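Side-chain contacts in type I modular polyketide synthase (Streptomyces albus subsp. albus, PDB 6IYR), which probably selects an extender unit from its coenzyme A thioester and transfers the acyl group during assembly of the polyketide salinomycin: residues L351-G356 / E380-T385; T385-D388 / A393-E396; E409-V414 / A418-T423. All coordinates share one frame; numbering follows the deposited sequence.

Contact 1 (L351-G356 / E380-T385)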
ATOM      1  N   LEU A 351      -8.403  -2.687  11.806  1.00 24.97           N
ATOM      2  CA  LEU A 351      -8.797  -4.062  11.763  1.00 25.03           C
ATOM      3  C   LEU A 351      -7.550  -4.960  11.824  1.00 31.68           C
ATOM      4  O   LEU A 351      -6.759  -5.014  10.899  1.00 30.07           O
ATOM      5  CB  LEU A 351      -9.638  -4.340  10.541  1.00 27.86           C
ATOM      6  CG  LEU A 351     -10.044  -5.794  10.322  1.00 31.79           C
ATOM      7  CD1 LEU A 351     -10.713  -6.384  11.552  1.00 37.01           C
ATOM      8  CD2 LEU A 351     -10.953  -5.916   9.103  1.00 31.74           C
ATOM      9  N   SER A 352      -7.355  -5.608  12.965  1.00 27.87           N
ATOM     10  CA  SER A 352      -6.176  -6.438  13.206  1.00 27.31           C
ATOM     11  C   SER A 352      -6.185  -7.656  12.320  1.00 26.42           C
ATOM     12  O   SER A 352      -7.157  -8.427  12.262  1.00 26.13           O
ATOM     13  CB  SER A 352      -6.121  -6.875  14.660  1.00 27.52           C
ATOM     14  OG  SER A 352      -4.982  -7.686  14.914  1.00 26.32           O
ATOM     15  N   THR A 353      -5.073  -7.851  11.643  1.00 24.58           N
ATOM     16  CA  THR A 353      -4.888  -9.090  10.891  1.00 27.06           C
ATOM     17  C   THR A 353      -4.244 -10.148  11.795  1.00 30.11           C
ATOM     18  O   THR A 353      -4.033 -11.292  11.375  1.00 32.38           O
ATOM     19  CB  THR A 353      -4.010  -8.844   9.667  1.00 23.90           C
ATOM     20  OG1 THR A 353      -2.769  -8.270  10.078  1.00 24.61           O
ATOM     21  CG2 THR A 353      -4.708  -7.888   8.718  1.00 25.57           C
ATOM     22  N   VAL A 354      -4.005  -9.785  13.051  1.00 27.91           N
ATOM     23  CA  VAL A 354      -3.601 -10.777  14.066  1.00 26.78           C
ATOM     24  C   VAL A 354      -4.814 -11.421  14.702  1.00 31.37           C
ATOM     25  O   VAL A 354      -5.010 -12.640  14.626  1.00 30.68           O
ATOM     26  CB  VAL A 354      -2.752 -10.174  15.184  1.00 27.99           C
ATOM     27  CG1 VAL A 354      -2.324 -11.253  16.186  1.00 37.30           C
ATOM     28  CG2 VAL A 354      -1.526  -9.502  14.614  1.00 29.54           C
ATOM     29  N   THR A 355      -5.697 -10.596  15.232  1.00 33.33           N
ATOM     30  CA  THR A 355      -6.876 -11.128  15.894  1.00 28.50           C
ATOM     31  C   THR A 355      -8.050 -11.222  15.012  1.00 33.38           C
ATOM     32  O   THR A 355      -9.020 -11.869  15.374  1.00 30.77           O
ATOM     33  CB  THR A 355      -7.286 -10.283  17.085  1.00 34.66           C
ATOM     34  OG1 THR A 355      -7.801  -9.026  16.614  1.00 29.10           O
ATOM     35  CG2 THR A 355      -6.085 -10.075  17.983  1.00 31.11           C
ATOM     36  N   GLY A 356      -8.045 -10.502  13.891  1.00 31.08           N
ATOM     37  CA  GLY A 356      -9.213 -10.535  13.023  1.00 31.69           C
ATOM     38  C   GLY A 356     -10.356  -9.678  13.561  1.00 28.07           C
ATOM     39  O   GLY A 356     -11.453  -9.800  13.082  1.00 34.36           O
ATOM     40  N   GLU A 380      -6.617 -12.268   4.347  1.00 29.39           N
ATOM     41  CA  GLU A 380      -7.828 -12.559   3.595  1.00 29.06           C
ATOM     42  C   GLU A 380      -9.062 -12.370   4.453  1.00 35.26           C
ATOM     43  O   GLU A 380     -10.049 -11.844   4.002  1.00 30.78           O
ATOM     44  CB  GLU A 380      -7.821 -13.982   3.032  1.00 30.18           C
ATOM     45  CG  GLU A 380      -9.138 -14.389   2.406  1.00 32.83           C
ATOM     46  CD  GLU A 380      -9.280 -15.876   2.163  1.00 43.82           C
ATOM     47  OE1 GLU A 380      -8.388 -16.649   2.525  1.00 47.36           O
ATOM     48  OE2 GLU A 380     -10.304 -16.280   1.613  1.00 45.59           O
ATOM     49  N   ASP A 381      -8.973 -12.792   5.698  1.00 32.47           N
ATOM     50  CA  ASP A 381     -10.050 -12.690   6.637  1.00 44.85           C
ATOM     51  C   ASP A 381     -10.446 -11.251   6.859  1.00 28.82           C
ATOM     52  O   ASP A 381     -11.606 -10.931   6.873  1.00 30.13           O
ATOM     53  CB  ASP A 381      -9.534 -13.221   7.947  1.00 55.53           C
ATOM     54  CG  ASP A 381     -10.420 -14.232   8.528  1.00 78.21           C
ATOM     55  OD1 ASP A 381      -9.993 -15.396   8.579  1.00106.94           O
ATOM     56  OD2 ASP A 381     -11.536 -13.859   8.931  1.00 73.32           O
ATOM     57  N   ALA A 382      -9.464 -10.389   7.013  1.00 24.40           N
ATOM     58  CA  ALA A 382      -9.721  -8.992   7.211  1.00 26.87           C
ATOM     59  C   ALA A 382     -10.399  -8.395   5.993  1.00 31.71           C
ATOM     60  O   ALA A 382     -11.351  -7.659   6.115  1.00 31.09           O
ATOM     61  CB  ALA A 382      -8.434  -8.271   7.488  1.00 32.98           C
ATOM     62  N   VAL A 383      -9.925  -8.754   4.811  1.00 26.69           N
ATOM     63  CA  VAL A 383     -10.507  -8.233   3.598  1.00 25.73           C
ATOM     64  C   VAL A 383     -11.963  -8.661   3.467  1.00 28.81           C
ATOM     65  O   VAL A 383     -12.807  -7.867   3.121  1.00 29.37           O
ATOM     66  CB  VAL A 383      -9.706  -8.634   2.350  1.00 31.00           C
ATOM     67  CG1 VAL A 383     -10.459  -8.243   1.096  1.00 32.60           C
ATOM     68  CG2 VAL A 383      -8.337  -7.993   2.368  1.00 28.64           C
ATOM     69  N   ARG A 384     -12.244  -9.910   3.792  1.00 31.08           N
ATOM     70  CA  ARG A 384     -13.593 -10.427   3.728  1.00 29.18           C
ATOM     71  C   ARG A 384     -14.486  -9.670   4.700  1.00 27.41           C
ATOM     72  O   ARG A 384     -15.598  -9.348   4.383  1.00 29.01           O
ATOM     73  CB  ARG A 384     -13.616 -11.921   3.999  1.00 34.84           C
ATOM     74  CG  ARG A 384     -13.208 -12.758   2.803  1.00 38.99           C
ATOM     75  CD  ARG A 384     -13.214 -14.234   3.111  1.00 38.56           C
ATOM     76  NE  ARG A 384     -12.814 -15.017   1.955  1.00 44.92           N
ATOM     77  CZ  ARG A 384     -13.665 -15.513   1.075  1.00 43.98           C
ATOM     78  NH1 ARG A 384     -13.230 -16.209   0.048  1.00 44.74           N
ATOM     79  NH2 ARG A 384     -14.955 -15.310   1.229  1.00 47.73           N
ATOM     80  N   THR A 385     -13.975  -9.389   5.882  1.00 27.37           N
ATOM     81  CA  THR A 385     -14.712  -8.627   6.868  1.00 31.99           C
ATOM     82  C   THR A 385     -15.089  -7.254   6.309  1.00 35.37           C
ATOM     83  O   THR A 385     -16.246  -6.835   6.407  1.00 33.14           O
ATOM     84  CB  THR A 385     -13.862  -8.475   8.117  1.00 30.60           C
ATOM     85  OG1 THR A 385     -13.822  -9.749   8.750  1.00 30.56           O
ATOM     86  CG2 THR A 385     -14.436  -7.469   9.095  1.00 32.81           C
TER
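Leu351 packs on Ala382 and Thr385 of helix 379-388, and Thr353 adds a methyl against Ala382, joining the loop after strand 350-351 to one flank of that helix within the acyltransferase domain. The loop opens with an ST turn extended to an ST motif: Ser352 OG accepts from the backbone N of Val354 and of Thr355, and it is also hydrogen-bonded to Tyr368 OH. From its CB, Leu351 runs towards the helix with CG anti to the backbone N (chi1 176°), and CG comes within 4.1 Å of Ala382 CB. Beyond the branch, CD2 does most of the touching. Leu351 CD2 lies 3.8 Å from Ala382 CB and 3.5 Å from Ala382 O. The same CD2 of Leu351 is 3.8 Å from Thr385 CG2. The methyl thus sits between two residues one turn apart, beside the carbonyl oxygen of Ala382, which it meets by van der Waals contact. Thr353 CG2 is 3.9 Å from Ala382 CB, so the alanine methyl is touched by both loop residues. The polar branch of Thr353 is used differently: OG1 is hydrogen-bonded to Gly218 O, in a GxSxG sequence consistent with a nucleophile elbow. The backbone N of Thr353 is hydrogen-bonded to Glu223 OE2. The loop thus lies between helix 379-388 and what is probably the nucleophile elbow. On the helix, Thr385 turns its methyl to Leu351 while OG1 bonds back to Asp381 O at 3.1 Å; this hydroxyl and Thr385 N reach that oxygen from opposite faces of its carbonyl plane.

Contact 2 (T385-D388 / A393-E396)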
ATOM      1  N   THR A 385     -13.975  -9.389   5.882  1.00 27.37           N
ATOM      2  CA  THR A 385     -14.712  -8.627   6.868  1.00 31.99           C
ATOM      3  C   THR A 385     -15.089  -7.254   6.309  1.00 35.37           C
ATOM      4  O   THR A 385     -16.246  -6.835   6.407  1.00 33.14           O
ATOM      5  CB  THR A 385     -13.862  -8.475   8.117  1.00 30.60           C
ATOM      6  OG1 THR A 385     -13.822  -9.749   8.750  1.00 30.56           O
ATOM      7  CG2 THR A 385     -14.436  -7.469   9.095  1.00 32.81           C
ATOM      8  N   LEU A 386     -14.136  -6.589   5.657  1.00 29.47           N
ATOM      9  CA  LEU A 386     -14.387  -5.242   5.149  1.00 33.03           C
ATOM     10  C   LEU A 386     -15.349  -5.223   3.964  1.00 31.67           C
ATOM     11  O   LEU A 386     -16.236  -4.371   3.867  1.00 29.71           O
ATOM     12  CB  LEU A 386     -13.082  -4.526   4.815  1.00 29.13           C
ATOM     13  CG  LEU A 386     -12.242  -4.347   6.068  1.00 25.64           C
ATOM     14  CD1 LEU A 386     -10.838  -3.881   5.785  1.00 32.34           C
ATOM     15  CD2 LEU A 386     -12.885  -3.345   6.997  1.00 29.72           C
ATOM     16  N   LEU A 387     -15.231  -6.234   3.132  1.00 29.94           N
ATOM     17  CA  LEU A 387     -16.094  -6.396   1.995  1.00 30.63           C
ATOM     18  C   LEU A 387     -17.517  -6.571   2.484  1.00 39.32           C
ATOM     19  O   LEU A 387     -18.440  -5.933   1.981  1.00 27.71           O
ATOM     20  CB  LEU A 387     -15.667  -7.627   1.223  1.00 32.90           C
ATOM     21  CG  LEU A 387     -14.969  -7.424  -0.116  1.00 37.72           C
ATOM     22  CD1 LEU A 387     -14.432  -6.031  -0.416  1.00 37.91           C
ATOM     23  CD2 LEU A 387     -13.976  -8.526  -0.362  1.00 31.14           C
ATOM     24  N   ASP A 388     -17.696  -7.431   3.478  1.00 35.25           N
ATOM     25  CA  ASP A 388     -19.021  -7.648   4.059  1.00 41.30           C
ATOM     26  C   ASP A 388     -19.618  -6.405   4.716  1.00 36.35           C
ATOM     27  O   ASP A 388     -20.808  -6.216   4.717  1.00 33.44           O
ATOM     28  CB  ASP A 388     -18.998  -8.782   5.071  1.00 46.22           C
ATOM     29  CG  ASP A 388     -20.213  -9.658   4.939  1.00 58.62           C
ATOM     30  OD1 ASP A 388     -20.325 -10.337   3.898  1.00 79.82           O
ATOM     31  OD2 ASP A 388     -21.161  -9.477   5.718  1.00 49.99           O
ATOM     32  N   ALA A 393     -13.439   0.300  -1.854  1.00 30.80           N
ATOM     33  CA  ALA A 393     -12.126   0.616  -2.389  1.00 31.62           C
ATOM     34  C   ALA A 393     -11.009   0.348  -1.397  1.00 36.13           C
ATOM     35  O   ALA A 393     -11.097   0.726  -0.233  1.00 29.98           O
ATOM     36  CB  ALA A 393     -12.045   2.057  -2.859  1.00 28.62           C
ATOM     37  N   PHE A 394      -9.976  -0.327  -1.896  1.00 32.11           N
ATOM     38  CA  PHE A 394      -8.770  -0.598  -1.149  1.00 33.16           C
ATOM     39  C   PHE A 394      -7.564   0.051  -1.786  1.00 30.18           C
ATOM     40  O   PHE A 394      -7.221  -0.217  -2.949  1.00 28.63           O
ATOM     41  CB  PHE A 394      -8.549  -2.115  -1.097  1.00 27.76           C
ATOM     42  CG  PHE A 394      -9.605  -2.830  -0.331  1.00 31.51           C
ATOM     43  CD1 PHE A 394     -10.811  -3.107  -0.910  1.00 31.63           C
ATOM     44  CD2 PHE A 394      -9.393  -3.217   0.989  1.00 27.71           C
ATOM     45  CE1 PHE A 394     -11.820  -3.718  -0.184  1.00 38.43           C
ATOM     46  CE2 PHE A 394     -10.357  -3.932   1.672  1.00 25.88           C
ATOM     47  CZ  PHE A 394     -11.585  -4.128   1.116  1.00 31.61           C
ATOM     48  N   VAL A 395      -6.855   0.816  -0.992  1.00 25.31           N
ATOM     49  CA  VAL A 395      -5.701   1.560  -1.479  1.00 27.75           C
ATOM     50  C   VAL A 395      -4.462   1.104  -0.750  1.00 30.37           C
ATOM     51  O   VAL A 395      -4.315   1.309   0.454  1.00 26.10           O
ATOM     52  CB  VAL A 395      -5.889   3.075  -1.305  1.00 26.90           C
ATOM     53  CG1 VAL A 395      -4.632   3.851  -1.585  1.00 25.27           C
ATOM     54  CG2 VAL A 395      -6.978   3.576  -2.244  1.00 33.96           C
ATOM     55  N   GLU A 396      -3.506   0.566  -1.515  1.00 25.69           N
ATOM     56  CA  GLU A 396      -2.235   0.178  -0.916  1.00 26.50           C
ATOM     57  C   GLU A 396      -1.288   1.336  -0.892  1.00 27.92           C
ATOM     58  O   GLU A 396      -0.937   1.875  -1.925  1.00 28.98           O
ATOM     59  CB  GLU A 396      -1.639  -1.041  -1.648  1.00 27.55           C
ATOM     60  CG  GLU A 396      -0.531  -1.768  -0.879  1.00 24.30           C
ATOM     61  CD  GLU A 396       0.052  -2.908  -1.677  1.00 24.17           C
ATOM     62  OE1 GLU A 396      -0.718  -3.821  -2.018  1.00 28.82           O
ATOM     63  OE2 GLU A 396       1.254  -2.858  -1.995  1.00 30.56           O
TER
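Phe394 pushes the far end of its ring between Leu386 and Leu387, two consecutive residues near the end of helix 379-388. Leu387 CD1 arrives at the ring edge, near the plane, 3.5 Å from Phe394 CE1 and 3.8 Å from Phe394 CZ. Leu386 CB lies 4.0 Å from Phe394 CZ, its approach slanted to the ring. Leu386 CD1 is 4.1 Å from Phe394 CE2. With CG anti to its own carbonyl carbon (chi1 -65°), the phenylalanine projects from the strand towards the helix, and its outermost atoms bridge a separation of 9.6 Å between Leu386 CA and Phe394 CA. Leu387 sets out at an angle to the strand, and of its two methyls CD1 is the one that closes on the aromatic ring. All three side chains are buried, and the contact is wholly apolar. It packs the end of helix 379-388 on strand 393-396 of the parallel sheet, with the helix leading through a short loop into the strand it packs on. Phe394 also touches Val129 and Thr420 of the two strands that flank 393-396, and Val407 on helix 404-414, while Leu387 meets Thr410 of that same helix.

Contact 3 (E409-V414 / A418-T423)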
ATOM      1  N   GLU A 409      -8.046 -11.132  -5.685  1.00 32.83           N
ATOM      2  CA  GLU A 409      -8.466 -12.529  -5.648  1.00 34.63           C
ATOM      3  C   GLU A 409      -9.615 -12.734  -4.661  1.00 28.49           C
ATOM      4  O   GLU A 409     -10.537 -13.524  -4.907  1.00 31.01           O
ATOM      5  CB  GLU A 409      -7.253 -13.412  -5.276  1.00 42.13           C
ATOM      6  CG  GLU A 409      -7.519 -14.913  -5.237  1.00 50.58           C
ATOM      7  CD  GLU A 409      -6.260 -15.732  -4.926  1.00 50.08           C
ATOM      8  OE1 GLU A 409      -5.949 -15.996  -3.740  1.00 39.27           O
ATOM      9  OE2 GLU A 409      -5.611 -16.170  -5.882  1.00 39.78           O
ATOM     10  N   THR A 410      -9.587 -12.055  -3.514  1.00 34.15           N
ATOM     11  CA  THR A 410     -10.704 -12.235  -2.597  1.00 33.61           C
ATOM     12  C   THR A 410     -11.967 -11.476  -3.016  1.00 32.29           C
ATOM     13  O   THR A 410     -13.069 -12.016  -2.903  1.00 34.25           O
ATOM     14  CB  THR A 410     -10.376 -12.040  -1.109  1.00 32.90           C
ATOM     15  OG1 THR A 410     -11.158 -10.987  -0.550  1.00 59.97           O
ATOM     16  CG2 THR A 410      -8.947 -11.872  -0.872  1.00 27.17           C
ATOM     17  N   ILE A 411     -11.795 -10.273  -3.550  1.00 32.96           N
ATOM     18  CA  ILE A 411     -12.899  -9.532  -4.191  1.00 29.13           C
ATOM     19  C   ILE A 411     -13.563 -10.419  -5.222  1.00 33.00           C
ATOM     20  O   ILE A 411     -14.784 -10.527  -5.259  1.00 36.53           O
ATOM     21  CB  ILE A 411     -12.392  -8.258  -4.916  1.00 31.54           C
ATOM     22  CG1 ILE A 411     -11.894  -7.257  -3.899  1.00 28.37           C
ATOM     23  CG2 ILE A 411     -13.484  -7.640  -5.806  1.00 32.57           C
ATOM     24  CD1 ILE A 411     -11.319  -5.992  -4.477  1.00 33.56           C
ATOM     25  N   ASP A 412     -12.771 -11.034  -6.087  1.00 33.89           N
ATOM     26  CA  ASP A 412     -13.341 -11.854  -7.153  1.00 36.61           C
ATOM     27  C   ASP A 412     -14.096 -13.040  -6.598  1.00 39.75           C
ATOM     28  O   ASP A 412     -15.088 -13.460  -7.170  1.00 38.14           O
ATOM     29  CB  ASP A 412     -12.266 -12.358  -8.137  1.00 36.50           C
ATOM     30  CG  ASP A 412     -11.691 -11.240  -9.011  1.00 37.80           C
ATOM     31  OD1 ASP A 412     -12.222 -10.126  -8.960  1.00 39.99           O
ATOM     32  OD2 ASP A 412     -10.615 -11.431  -9.636  1.00 39.99           O
ATOM     33  N   ALA A 413     -13.583 -13.673  -5.560  1.00 41.77           N
ATOM     34  CA  ALA A 413     -14.225 -14.887  -5.100  1.00 40.34           C
ATOM     35  C   ALA A 413     -15.494 -14.518  -4.343  1.00 40.74           C
ATOM     36  O   ALA A 413     -16.427 -15.283  -4.278  1.00 41.80           O
ATOM     37  CB  ALA A 413     -13.290 -15.679  -4.210  1.00 40.53           C
ATOM     38  N   VAL A 414     -15.500 -13.372  -3.688  1.00 39.11           N
ATOM     39  CA  VAL A 414     -16.704 -12.943  -3.000  1.00 41.26           C
ATOM     40  C   VAL A 414     -17.749 -12.445  -4.001  1.00 40.87           C
ATOM     41  O   VAL A 414     -18.926 -12.385  -3.699  1.00 39.30           O
ATOM     42  CB  VAL A 414     -16.384 -11.820  -2.007  1.00 45.96           C
ATOM     43  CG1 VAL A 414     -17.665 -11.243  -1.431  1.00 47.90           C
ATOM     44  CG2 VAL A 414     -15.512 -12.365  -0.888  1.00 49.33           C
ATOM     45  N   ALA A 418     -15.926  -3.992  -5.765  1.00 38.02           N
ATOM     46  CA  ALA A 418     -14.916  -3.246  -5.064  1.00 31.39           C
ATOM     47  C   ALA A 418     -13.664  -3.250  -5.896  1.00 26.89           C
ATOM     48  O   ALA A 418     -13.485  -4.099  -6.741  1.00 32.41           O
ATOM     49  CB  ALA A 418     -14.661  -3.853  -3.704  1.00 36.66           C
ATOM     50  N   VAL A 419     -12.795  -2.294  -5.646  1.00 28.62           N
ATOM     51  CA  VAL A 419     -11.565  -2.195  -6.396  1.00 30.40           C
ATOM     52  C   VAL A 419     -10.336  -2.103  -5.496  1.00 28.03           C
ATOM     53  O   VAL A 419     -10.430  -1.707  -4.355  1.00 28.82           O
ATOM     54  CB  VAL A 419     -11.585  -0.979  -7.339  1.00 29.18           C
ATOM     55  CG1 VAL A 419     -12.689  -1.121  -8.357  1.00 35.75           C
ATOM     56  CG2 VAL A 419     -11.767   0.303  -6.559  1.00 28.71           C
ATOM     57  N   THR A 420      -9.194  -2.505  -6.031  1.00 26.76           N
ATOM     58  CA  THR A 420      -7.930  -2.446  -5.336  1.00 29.56           C
ATOM     59  C   THR A 420      -6.929  -1.715  -6.167  1.00 32.27           C
ATOM     60  O   THR A 420      -6.888  -1.891  -7.367  1.00 35.44           O
ATOM     61  CB  THR A 420      -7.257  -3.811  -5.192  1.00 34.87           C
ATOM     62  OG1 THR A 420      -8.201  -4.857  -5.372  1.00 49.21           O
ATOM     63  CG2 THR A 420      -6.575  -3.915  -3.878  1.00 37.57           C
ATOM     64  N   GLN A 421      -6.099  -0.924  -5.517  1.00 30.06           N
ATOM     65  CA  GLN A 421      -5.060  -0.223  -6.203  1.00 35.50           C
ATOM     66  C   GLN A 421      -3.887   0.141  -5.315  1.00 33.40           C
ATOM     67  O   GLN A 421      -3.974   0.112  -4.115  1.00 27.82           O
ATOM     68  CB  GLN A 421      -5.604   1.010  -6.875  1.00 35.02           C
ATOM     69  CG  GLN A 421      -5.901   2.140  -5.944  1.00 34.87           C
ATOM     70  CD  GLN A 421      -5.952   3.421  -6.700  1.00 36.11           C
ATOM     71  OE1 GLN A 421      -4.959   4.103  -6.821  1.00 41.31           O
ATOM     72  NE2 GLN A 421      -7.094   3.728  -7.252  1.00 37.30           N
ATOM     73  N   GLY A 422      -2.772   0.427  -5.956  1.00 27.88           N
ATOM     74  CA  GLY A 422      -1.563   0.841  -5.297  1.00 27.92           C
ATOM     75  C   GLY A 422      -1.353   2.336  -5.333  1.00 26.78           C
ATOM     76  O   GLY A 422      -2.232   3.109  -5.664  1.00 26.58           O
ATOM     77  N   THR A 423      -0.161   2.718  -4.933  1.00 23.66           N
ATOM     78  CA  THR A 423       0.286   4.087  -4.943  1.00 25.85           C
ATOM     79  C   THR A 423       1.420   4.295  -5.932  1.00 30.67           C
ATOM     80  O   THR A 423       1.209   4.871  -7.001  1.00 31.30           O
ATOM     81  CB  THR A 423       0.663   4.578  -3.539  1.00 25.24           C
ATOM     82  OG1 THR A 423      -0.476   4.473  -2.698  1.00 28.05           O
ATOM     83  CG2 THR A 423       1.043   6.016  -3.541  1.00 31.42           C
TER
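Ile411 reaches from helix 404-414 to Ala418 and Thr420, bringing together the last two elements of the beta-alpha-beta unit formed by strand 393-396, helix 404-414 and strand 419-421. The apolar part is small. The end of the isoleucine, Ile411 CD1, lies 4.0 Å from Ala418 CB, and the long branch gets there because CG1 stands anti to the carbonyl carbon (chi1 -68°) and the chain continues extended to CD1 (chi2 178°). Ala418 is also touched by Leu387 of helix 379-388, so its methyl lies where two helices meet the start of the strand.

Most of the remaining contacts set methyl groups against oxygens. Ile411 CD1 lies 3.7 Å from Ala418 O, and the shorter branch of the isoleucine, CG2, is also 3.7 Å from this carbonyl oxygen. Two residues on, within the strand, Thr420 OG1 is met by Ile411 CD1 at 3.4 Å, the two side chains running antiparallel alongside each other. Thr420 is further packed against Thr404, Val407 and Gln408 on the preceding turns of the helix, which extends the same interface.

The backbone bonds run within the helix and from strand to strand. Ala413 N and Val414 N close the last helical turns on Glu409 O and Thr410 O, while Val419 and Gln421 pair with Phe394 in the neighbouring strand. Between helix and strand, the side-chain contact is purely van der Waals. It buries Thr420 OG1 beside an isoleucine methyl with no polar partner in the model, which probably carries some energetic cost.

Overall arrangement
Contacts 1 and 2 are buried and use successive parts of helix 379-388, sharing Thr385; Leu351 of the first touches Leu386 of the second. Contact 3 is partly buried and joins helix 404-414 to the outermost strand 419-421 of the parallel sheet, and the neighbouring strand 393-396 supplies contact 2. The two strands are bonded through their backbones, and Thr410 touches both Val383 and Leu387, so helices 379-388 and 404-414 pack together. Chemistry varies with place: methyls beside a polar loop near the probable nucleophile elbow in contact 1, an aromatic ring among leucines in contact 2, and one isoleucine beside a loop carbonyl and a strand hydroxyl in contact 3.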